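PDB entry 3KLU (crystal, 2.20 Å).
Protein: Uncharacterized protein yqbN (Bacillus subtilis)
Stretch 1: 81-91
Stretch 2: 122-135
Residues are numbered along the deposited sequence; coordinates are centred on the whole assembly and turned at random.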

# COMPACT_ATOMS: atom_id res chain seq x y z
N PHE A 81 3.22 7.14 -9.36
CA PHE A 81 2.88 7.77 -8.09
C PHE A 81 1.95 6.87 -7.29
O PHE A 81 2.23 6.54 -6.14
N TYR A 82 0.86 6.45 -7.90
CA TYR A 82 -0.10 5.61 -7.21
C TYR A 82 0.47 4.24 -6.84
O TYR A 82 0.20 3.70 -5.77
N ALA A 83 1.27 3.70 -7.74
CA ALA A 83 1.86 2.40 -7.52
C ALA A 83 2.76 2.48 -6.29
O ALA A 83 2.72 1.60 -5.42
N ARG A 84 3.57 3.53 -6.23
CA ARG A 84 4.46 3.69 -5.10
C ARG A 84 3.61 3.80 -3.83
O ARG A 84 3.97 3.24 -2.81
N ILE A 85 2.49 4.50 -3.88
CA ILE A 85 1.63 4.63 -2.69
C ILE A 85 1.17 3.25 -2.21
O ILE A 85 1.21 2.92 -0.98
N ALA A 86 0.72 2.44 -3.18
CA ALA A 86 0.23 1.09 -2.92
C ALA A 86 1.33 0.22 -2.30
O ALA A 86 1.09 -0.47 -1.29
N VAL A 87 2.53 0.26 -2.90
CA VAL A 87 3.63 -0.51 -2.35
C VAL A 87 3.81 -0.17 -0.86
O VAL A 87 3.87 -1.06 -0.04
N GLU A 88 3.85 1.12 -0.52
CA GLU A 88 4.06 1.54 0.87
C GLU A 88 2.82 1.37 1.80
O GLU A 88 2.93 1.19 3.02
N THR A 89 1.63 1.39 1.22
CA THR A 89 0.43 1.15 2.00
C THR A 89 0.29 -0.36 2.28
O THR A 89 -0.47 -0.78 3.13
N THR A 90 1.04 -1.18 1.54
CA THR A 90 0.92 -2.61 1.73
C THR A 90 1.95 -3.17 2.66
O THR A 90 3.11 -3.31 2.29
N VAL A 91 1.49 -3.54 3.86
CA VAL A 91 2.35 -4.06 4.92
C VAL A 91 2.87 -5.48 4.67
O VAL A 91 4.02 -5.79 4.98
N GLU A 122 -6.17 -8.50 -10.42
CA GLU A 122 -5.61 -8.45 -9.07
C GLU A 122 -4.79 -7.18 -8.90
O GLU A 122 -4.88 -6.48 -7.90
N TYR A 123 -3.95 -6.90 -9.88
CA TYR A 123 -3.13 -5.73 -9.79
C TYR A 123 -3.97 -4.45 -9.69
O TYR A 123 -3.67 -3.54 -8.90
N ALA A 124 -5.01 -4.37 -10.51
CA ALA A 124 -5.84 -3.17 -10.52
C ALA A 124 -6.56 -3.05 -9.20
O ALA A 124 -6.69 -1.97 -8.66
N ASN A 125 -7.01 -4.19 -8.68
CA ASN A 125 -7.74 -4.21 -7.42
C ASN A 125 -6.84 -3.82 -6.27
O ASN A 125 -7.26 -3.15 -5.35
N TRP A 126 -5.60 -4.29 -6.32
CA TRP A 126 -4.66 -3.95 -5.26
C TRP A 126 -4.46 -2.44 -5.22
O TRP A 126 -4.51 -1.81 -4.16
N LEU A 127 -4.25 -1.85 -6.40
CA LEU A 127 -4.03 -0.41 -6.48
C LEU A 127 -5.18 0.34 -5.88
O LEU A 127 -4.99 1.19 -5.01
N ASN A 128 -6.39 0.02 -6.33
CA ASN A 128 -7.54 0.72 -5.81
C ASN A 128 -7.74 0.51 -4.32
O ASN A 128 -8.09 1.43 -3.61
N LYS A 129 -7.55 -0.70 -3.81
CA LYS A 129 -7.74 -0.87 -2.37
C LYS A 129 -6.80 0.06 -1.60
O LYS A 129 -7.17 0.66 -0.60
N ALA A 130 -5.56 0.16 -2.08
CA ALA A 130 -4.54 1.00 -1.45
C ALA A 130 -4.97 2.46 -1.44
O ALA A 130 -4.87 3.14 -0.43
N ILE A 131 -5.44 2.92 -2.58
CA ILE A 131 -5.89 4.30 -2.72
C ILE A 131 -7.04 4.54 -1.75
O ILE A 131 -7.14 5.59 -1.12
N GLU A 132 -7.90 3.54 -1.64
CA GLU A 132 -9.05 3.60 -0.77
C GLU A 132 -8.62 3.58 0.68
O GLU A 132 -9.14 4.33 1.49
N ILE A 133 -7.68 2.69 1.02
CA ILE A 133 -7.17 2.60 2.38
C ILE A 133 -6.57 3.95 2.87
O ILE A 133 -6.49 4.21 4.08
N ASN A 134 -6.14 4.81 1.94
CA ASN A 134 -5.56 6.07 2.32
C ASN A 134 -6.61 7.18 2.32
O ASN A 134 -6.29 8.36 2.17
N GLY A 135 -7.88 6.78 2.47
CA GLY A 135 -8.99 7.72 2.47
C GLY A 135 -9.31 8.46 1.18
O GLY A 135 -10.13 9.37 1.19

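Packing of helix 81-89 against helix 122-133 in yqbN. The two helices cross at 76°, with axes 8.7 Å apart at closest approach, and bury 525 Å² between the stretches. Such a close approach rests on small residues where they meet: Ala-86 and Ala-130 both point toward the opposing stretch, their CA atoms are 5.0 Å apart, and Ala-86 CB lies 3.6 Å from Ala-130 CB. Ala-86 also sits over one face of the Trp-126 indole, its CB 3.4 Å from the centroid of the six-membered ring in a CH-pi contact, and touches Leu-127, with Ala-86 CB 3.8 Å from Leu-127 CD2.

Trp-126 leaves its helix sideways, but its t rotamer (chi2 72°) carries the ring to the first helix, where Val-87 CG2 packs 3.8 Å from Trp-126 CH2. The indole nitrogen is satisfied at the ring edge: Trp-126 NE1 donates to Thr-90 OG1 at 2.8 Å (147°). Thr-90, in the m rotamer and the first residue to leave helical phi/psi, donates its own hydroxyl to Ala-86 O, with Thr-90 OG1 2.8 Å from that oxygen. Its hydroxyl is thus acceptor and donor at once, and links the indole to the end of the helix.

Thr-89, also m, repeats the arrangement. Its OG1 donates to Ile-85 O (2.7 Å) and accepts from Asn-134 ND2 (2.8 Å, 168°), a nearly straight bond across the stretches. Asn-134, m and just past the end of its own helix, has a second bond from the same amide nitrogen, ND2 to Ala-130 O at 2.9 Å (133°), so this one group ties Thr-89 to the last turn of the second helix; Asn-134 OD1 is satisfied elsewhere in the structure. The Thr-89 methyl serves the apolar side, with Thr-89 CG2 3.7 Å from Ile-133 CG2.

Toward Tyr-82, at the N-terminal side of the first stretch, no hydrogen bond crosses between the stretches, and the contacts are mostly apolar. Tyr-82 (m) points in and places CD1 4.0 Å from Ile-131 CD1. Ile-131 (m, m) starts sideways but brings its end inward, with Ile-131 CD1 4.5 Å from Ile-85 CG2. Leu-127 (m, t) likewise turns its end in, with CD2 3.8 Å from Ala-83 CA. The Tyr-123 ring (t) reaches across to set its OH 3.8 Å from Ala-83 CB, a van der Waals contact.

Arg-84 and Glu-88 point away and find polar partners elsewhere in the structure. Lys-129 takes no part in the contact; its NZ forms a salt bridge with Glu-132 OE2 at 3.0 Å within its own stretch.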

# COMPACT_ATOMS: atom_id res chain seq x y z
CB PHE A 81 2.20 9.11 -8.39
CG PHE A 81 1.58 9.78 -7.21
CD1 PHE A 81 2.31 9.99 -6.06
CD2 PHE A 81 0.27 10.25 -7.28
CE1 PHE A 81 1.75 10.68 -4.98
CE2 PHE A 81 -0.30 10.94 -6.21
CZ PHE A 81 0.44 11.15 -5.05
CB TYR A 82 -1.36 5.46 -8.06
CG TYR A 82 -2.06 6.78 -8.21
CD1 TYR A 82 -2.16 7.64 -7.13
CD2 TYR A 82 -2.64 7.17 -9.43
CE1 TYR A 82 -2.81 8.86 -7.23
CE2 TYR A 82 -3.30 8.41 -9.54
CZ TYR A 82 -3.37 9.25 -8.42
OH TYR A 82 -4.01 10.47 -8.45
CB ALA A 83 2.66 1.94 -8.76
CB ARG A 84 5.32 4.94 -5.24
CG ARG A 84 5.91 5.19 -6.61
CD ARG A 84 7.29 4.62 -6.79
NE ARG A 84 8.17 4.83 -5.64
CZ ARG A 84 8.71 5.98 -5.28
NH1 ARG A 84 8.48 7.09 -5.98
NH2 ARG A 84 9.51 6.03 -4.22
CB ILE A 85 0.37 5.49 -2.98
CG1 ILE A 85 0.76 6.93 -3.34
CG2 ILE A 85 -0.55 5.47 -1.77
CD1 ILE A 85 -0.44 7.86 -3.68
CB ALA A 86 -0.28 0.44 -4.24
CB VAL A 87 4.95 -0.21 -3.14
CG1 VAL A 87 6.21 -0.68 -2.32
CG2 VAL A 87 4.92 -0.98 -4.47
CB GLU A 88 4.60 2.96 0.86
CG GLU A 88 6.02 2.99 0.29
CD GLU A 88 6.61 4.40 0.19
OE1 GLU A 88 6.18 5.32 0.94
OE2 GLU A 88 7.54 4.61 -0.63
CB THR A 89 -0.76 1.62 1.20
OG1 THR A 89 -0.60 3.02 0.97
CG2 THR A 89 -2.08 1.31 1.89
CB THR A 90 0.98 -3.34 0.37
OG1 THR A 90 -0.09 -2.87 -0.45
CG2 THR A 90 0.84 -4.83 0.55
CB VAL A 91 1.59 -4.10 6.28
CG1 VAL A 91 2.56 -4.25 7.40
CG2 VAL A 91 0.74 -2.86 6.45
CB GLU A 122 -4.67 -9.64 -8.81
CG GLU A 122 -5.33 -11.01 -8.93
CD GLU A 122 -4.28 -12.13 -8.87
OE1 GLU A 122 -3.09 -11.85 -9.17
OE2 GLU A 122 -4.66 -13.28 -8.51
CB TYR A 123 -2.24 -5.64 -10.99
CG TYR A 123 -1.28 -4.52 -10.85
CD1 TYR A 123 -0.13 -4.66 -10.07
CD2 TYR A 123 -1.53 -3.30 -11.45
CE1 TYR A 123 0.77 -3.57 -9.90
CE2 TYR A 123 -0.64 -2.21 -11.29
CZ TYR A 123 0.50 -2.35 -10.52
OH TYR A 123 1.37 -1.30 -10.37
CB ALA A 124 -6.84 -3.22 -11.68
CB ASN A 125 -8.34 -5.60 -7.15
CG ASN A 125 -9.59 -5.88 -7.96
OD1 ASN A 125 -10.21 -4.97 -8.52
ND2 ASN A 125 -10.00 -7.14 -8.00
CB TRP A 126 -3.34 -4.65 -5.53
CG TRP A 126 -2.22 -4.15 -4.69
CD1 TRP A 126 -2.03 -4.34 -3.35
CD2 TRP A 126 -1.07 -3.44 -5.17
NE1 TRP A 126 -0.83 -3.80 -2.96
CE2 TRP A 126 -0.22 -3.25 -4.06
CE3 TRP A 126 -0.68 -2.96 -6.42
CZ2 TRP A 126 1.01 -2.59 -4.17
CZ3 TRP A 126 0.54 -2.31 -6.53
CH2 TRP A 126 1.38 -2.13 -5.40
CB LEU A 127 -3.90 0.04 -7.92
CG LEU A 127 -2.49 -0.08 -8.50
CD1 LEU A 127 -2.53 0.29 -9.97
CD2 LEU A 127 -1.55 0.85 -7.78
CB ASN A 128 -8.80 0.34 -6.60
CG ASN A 128 -8.62 0.54 -8.08
OD1 ASN A 128 -8.02 1.51 -8.52
ND2 ASN A 128 -9.13 -0.40 -8.87
CB LYS A 129 -7.46 -2.31 -1.93
CG LYS A 129 -7.76 -2.53 -0.42
CD LYS A 129 -9.28 -2.75 -0.19
CE LYS A 129 -9.76 -2.12 1.11
NZ LYS A 129 -11.19 -2.47 1.39
CB ALA A 130 -3.22 0.85 -2.19
CB ILE A 131 -6.36 4.57 -4.16
CG1 ILE A 131 -5.19 4.34 -5.11
CG2 ILE A 131 -6.90 5.97 -4.30
CD1 ILE A 131 -3.93 5.05 -4.67
CB GLU A 132 -9.97 2.42 -1.06
CG GLU A 132 -11.13 2.25 -0.07
CD GLU A 132 -11.84 0.91 -0.21
OE1 GLU A 132 -12.05 0.47 -1.37
OE2 GLU A 132 -12.18 0.30 0.82
CB ILE A 133 -6.08 1.51 2.46
CG1 ILE A 133 -6.73 0.11 2.45
CG2 ILE A 133 -5.24 1.68 3.74
CD1 ILE A 133 -7.42 -0.27 3.71
CB ASN A 134 -4.41 6.42 1.36
CG ASN A 134 -3.16 5.66 1.67
OD1 ASN A 134 -2.52 5.90 2.67
ND2 ASN A 134 -2.83 4.70 0.82